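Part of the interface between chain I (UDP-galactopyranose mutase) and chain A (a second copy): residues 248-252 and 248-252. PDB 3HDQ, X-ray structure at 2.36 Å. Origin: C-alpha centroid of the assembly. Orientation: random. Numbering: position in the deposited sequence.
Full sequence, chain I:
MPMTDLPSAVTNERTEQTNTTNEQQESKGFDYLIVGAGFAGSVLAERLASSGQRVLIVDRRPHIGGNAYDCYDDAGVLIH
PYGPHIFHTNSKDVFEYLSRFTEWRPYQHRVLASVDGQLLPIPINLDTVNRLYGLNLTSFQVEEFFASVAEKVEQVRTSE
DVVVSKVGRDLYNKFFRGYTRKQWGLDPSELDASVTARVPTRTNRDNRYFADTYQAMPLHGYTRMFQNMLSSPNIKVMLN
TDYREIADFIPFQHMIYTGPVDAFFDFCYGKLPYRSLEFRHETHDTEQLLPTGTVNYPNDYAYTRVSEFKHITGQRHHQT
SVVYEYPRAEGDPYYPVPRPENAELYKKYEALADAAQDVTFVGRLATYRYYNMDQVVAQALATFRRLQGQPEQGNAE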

ATOM      1  N   ASP I 248      18.816 -16.846 -11.633  1.00 42.72           N
ATOM      2  CA  ASP I 248      19.603 -17.349 -12.760  1.00 48.16           C
ATOM      3  C   ASP I 248      20.007 -16.258 -13.743  1.00 51.36           C
ATOM      4  O   ASP I 248      21.027 -16.390 -14.418  1.00 54.14           O
ATOM      5  CB  ASP I 248      18.855 -18.451 -13.520  1.00 43.16           C
ATOM      6  CG  ASP I 248      18.696 -19.714 -12.707  1.00 46.54           C
ATOM      7  OD1 ASP I 248      19.543 -19.936 -11.809  1.00 50.62           O
ATOM      8  OD2 ASP I 248      17.732 -20.484 -12.964  1.00 40.69           O
ATOM      9  N   PHE I 249      19.225 -15.183 -13.840  1.00 48.97           N
ATOM     10  CA  PHE I 249      19.466 -14.222 -14.921  1.00 50.93           C
ATOM     11  C   PHE I 249      19.525 -12.741 -14.539  1.00 50.26           C
ATOM     12  O   PHE I 249      19.467 -11.871 -15.408  1.00 52.54           O
ATOM     13  CB  PHE I 249      18.475 -14.438 -16.074  1.00 56.54           C
ATOM     14  CG  PHE I 249      17.032 -14.271 -15.683  1.00 48.11           C
ATOM     15  CD1 PHE I 249      16.133 -15.310 -15.849  1.00 42.68           C
ATOM     16  CD2 PHE I 249      16.576 -13.073 -15.161  1.00 43.15           C
ATOM     17  CE1 PHE I 249      14.807 -15.158 -15.501  1.00 49.84           C
ATOM     18  CE2 PHE I 249      15.249 -12.916 -14.808  1.00 40.76           C
ATOM     19  CZ  PHE I 249      14.363 -13.955 -14.978  1.00 40.01           C
ATOM     20  N   ILE I 250      19.644 -12.448 -13.253  1.00 45.20           N
ATOM     21  CA  ILE I 250      19.962 -11.088 -12.842  1.00 40.76           C
ATOM     22  C   ILE I 250      21.356 -11.067 -12.211  1.00 43.26           C
ATOM     23  O   ILE I 250      21.655 -11.882 -11.342  1.00 42.64           O
ATOM     24  CB  ILE I 250      18.899 -10.515 -11.885  1.00 45.47           C
ATOM     25  CG1 ILE I 250      17.566 -10.343 -12.624  1.00 47.26           C
ATOM     26  CG2 ILE I 250      19.375  -9.199 -11.302  1.00 41.74           C
ATOM     27  CD1 ILE I 250      16.493  -9.619 -11.829  1.00 36.39           C
ATOM     28  N   PRO I 251      22.227 -10.157 -12.676  1.00 41.68           N
ATOM     29  CA  PRO I 251      23.607 -10.093 -12.189  1.00 39.17           C
ATOM     30  C   PRO I 251      23.672  -9.511 -10.801  1.00 42.15           C
ATOM     31  O   PRO I 251      23.117  -8.439 -10.584  1.00 43.97           O
ATOM     32  CB  PRO I 251      24.294  -9.120 -13.167  1.00 38.78           C
ATOM     33  CG  PRO I 251      23.362  -8.995 -14.332  1.00 48.64           C
ATOM     34  CD  PRO I 251      21.984  -9.202 -13.768  1.00 46.03           C
ATOM     35  N   PHE I 252      24.355 -10.196  -9.887  1.00 45.62           N
ATOM     36  CA  PHE I 252      24.596  -9.667  -8.552  1.00 41.45           C
ATOM     37  C   PHE I 252      25.834 -10.293  -7.921  1.00 41.16           C
ATOM     38  O   PHE I 252      26.106 -11.475  -8.124  1.00 39.37           O
ATOM     39  CB  PHE I 252      23.371  -9.882  -7.659  1.00 38.84           C
ATOM     40  CG  PHE I 252      23.059 -11.320  -7.385  1.00 32.40           C
ATOM     41  CD1 PHE I 252      23.524 -11.931  -6.238  1.00 34.41           C
ATOM     42  CD2 PHE I 252      22.283 -12.056  -8.257  1.00 36.57           C
ATOM     43  CE1 PHE I 252      23.230 -13.246  -5.969  1.00 27.96           C
ATOM     44  CE2 PHE I 252      21.985 -13.380  -7.993  1.00 33.14           C
ATOM     45  CZ  PHE I 252      22.463 -13.971  -6.843  1.00 31.04           C
TER
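Chain A (248-252) DFIPF

The same five residues, Asp-Phe-Ile-Pro-Phe, meet their own copy here, and the contact has the approximate symmetry expected when one surface is turned against itself. The centre is isoleucine on isoleucine: the CA atoms of I250(I) and I250(A) lie 6.2 Å apart, the closest CA pair between the stretches. The stretches run roughly antiparallel, closest at the isoleucines and farther apart toward their ends, so that D248(I), F252(I), D248(A) and F252(A) find no partner across the contact.

Chain A follows nearly the same backbone path as chain I. F249(A), at phi/psi -124/-20, begins the touching part, and I250(A) and P251(A), at -88/118 and -70/128, carry the chain onward in an extended form. The corresponding residues of chain I are similar, although F249(I) has a psi of 14° and I250(I) a phi of -113°. These are irregular segments, and no hydrogen bond joins them. The carbonyl groups of the two phenylalanines even come near one another, F249(I) O lying 3.7 Å from F249(A) O; two acceptors cannot bond to each other, so what holds this patch together must be sought in the packing of its apolar side chains.

That packing is a reciprocal exchange of phenylalanine and proline. F249(I) and F249(A) both point their CA-to-CB bonds toward the opposing stretch, each with chi1 at 60° (p), and each broad, flat, apolar ring gives the proline of the other copy a large surface to pack on. P251(A) is a bump laid on one face of the F249(I) ring, its CG 4.2 Å from the ring centroid and 27° off the normal, a CH-pi contact; the closest atoms of this pair are F249(I) CD2 and P251(A) CD, at 3.8 Å. Proline suits the place because its compact ring offers CH groups to the flat aromatic surface. Its counterpart, P251(I), sits tighter but tilted against the F249(A) ring: P251(I) CD comes within 3.5 Å of F249(A) CD2. The symmetry is thus inexact, and the pucker of the two prolines differs as well, C-gamma exo in P251(I) and C-gamma endo in P251(A).

Between these two pairs the isoleucines fill the middle. Both CA-to-CB bonds point sideways; the end of I250(I) comes nearer, and I250(I) CD1 lies 3.8 Å from I250(A) CD1. Both have the m, t rotamer. A branched aliphatic side chain suits a buried spot, being bulky, apolar and in need of no hydrogen-bond partner. I250(I) also uses its other branch: its CG2 lies 4.2 Å from F249(A) CE2, so that P251(I) and I250(I) both approach this ring obliquely.

Together the two stretches bury 256 Å², shared among Phe, Ile and Pro on each side. D248(I) and D248(A) stand clear, their carboxylates well away from this apolar patch, and the rings of F252(I) and F252(A) also remain out of reach of the opposing stretch.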

ATOM      1  N   ASP A 248      19.023  -3.366 -19.939  1.00 42.15           N
ATOM      2  CA  ASP A 248      20.274  -3.865 -20.493  1.00 36.66           C
ATOM      3  C   ASP A 248      20.590  -5.285 -20.055  1.00 41.39           C
ATOM      4  O   ASP A 248      21.290  -6.009 -20.758  1.00 39.88           O
ATOM      5  CB  ASP A 248      21.438  -2.951 -20.113  1.00 50.66           C
ATOM      6  CG  ASP A 248      21.432  -1.661 -20.892  1.00 54.59           C
ATOM      7  OD1 ASP A 248      20.690  -1.596 -21.896  1.00 51.56           O
ATOM      8  OD2 ASP A 248      22.165  -0.722 -20.504  1.00 57.13           O
ATOM      9  N   PHE A 249      20.083  -5.691 -18.895  1.00 40.34           N
ATOM     10  CA  PHE A 249      20.473  -6.989 -18.354  1.00 40.30           C
ATOM     11  C   PHE A 249      19.341  -7.965 -18.034  1.00 37.42           C
ATOM     12  O   PHE A 249      19.572  -9.164 -17.942  1.00 45.46           O
ATOM     13  CB  PHE A 249      21.421  -6.831 -17.155  1.00 38.66           C
ATOM     14  CG  PHE A 249      20.839  -6.054 -16.008  1.00 42.39           C
ATOM     15  CD1 PHE A 249      21.134  -4.709 -15.842  1.00 41.78           C
ATOM     16  CD2 PHE A 249      20.020  -6.676 -15.076  1.00 39.48           C
ATOM     17  CE1 PHE A 249      20.610  -3.992 -14.773  1.00 40.02           C
ATOM     18  CE2 PHE A 249      19.495  -5.971 -14.010  1.00 33.07           C
ATOM     19  CZ  PHE A 249      19.790  -4.626 -13.857  1.00 39.33           C
ATOM     20  N   ILE A 250      18.121  -7.482 -17.862  1.00 38.71           N
ATOM     21  CA  ILE A 250      17.036  -8.422 -17.632  1.00 36.82           C
ATOM     22  C   ILE A 250      16.457  -8.868 -18.964  1.00 36.03           C
ATOM     23  O   ILE A 250      15.941  -8.053 -19.718  1.00 36.58           O
ATOM     24  CB  ILE A 250      15.916  -7.844 -16.749  1.00 36.69           C
ATOM     25  CG1 ILE A 250      16.421  -7.558 -15.338  1.00 34.20           C
ATOM     26  CG2 ILE A 250      14.758  -8.824 -16.669  1.00 37.46           C
ATOM     27  CD1 ILE A 250      15.321  -7.101 -14.400  1.00 35.31           C
ATOM     28  N   PRO A 251      16.534 -10.174 -19.256  1.00 37.66           N
ATOM     29  CA  PRO A 251      16.026 -10.713 -20.523  1.00 37.78           C
ATOM     30  C   PRO A 251      14.492 -10.690 -20.639  1.00 38.60           C
ATOM     31  O   PRO A 251      13.800 -11.186 -19.740  1.00 39.65           O
ATOM     32  CB  PRO A 251      16.539 -12.155 -20.522  1.00 37.45           C
ATOM     33  CG  PRO A 251      16.766 -12.488 -19.108  1.00 42.82           C
ATOM     34  CD  PRO A 251      17.121 -11.214 -18.397  1.00 42.04           C
ATOM     35  N   PHE A 252      13.988 -10.125 -21.740  1.00 31.38           N
ATOM     36  CA  PHE A 252      12.567 -10.141 -22.074  1.00 29.65           C
ATOM     37  C   PHE A 252      12.355 -10.305 -23.580  1.00 31.79           C
ATOM     38  O   PHE A 252      13.155  -9.833 -24.374  1.00 31.60           O
ATOM     39  CB  PHE A 252      11.871  -8.861 -21.585  1.00 27.55           C
ATOM     40  CG  PHE A 252      12.424  -7.591 -22.182  1.00 25.22           C
ATOM     41  CD1 PHE A 252      11.840  -7.025 -23.305  1.00 26.48           C
ATOM     42  CD2 PHE A 252      13.523  -6.960 -21.614  1.00 24.03           C
ATOM     43  CE1 PHE A 252      12.341  -5.840 -23.854  1.00 28.97           C
ATOM     44  CE2 PHE A 252      14.035  -5.777 -22.149  1.00 26.88           C
ATOM     45  CZ  PHE A 252      13.440  -5.213 -23.276  1.00 27.31           C
TER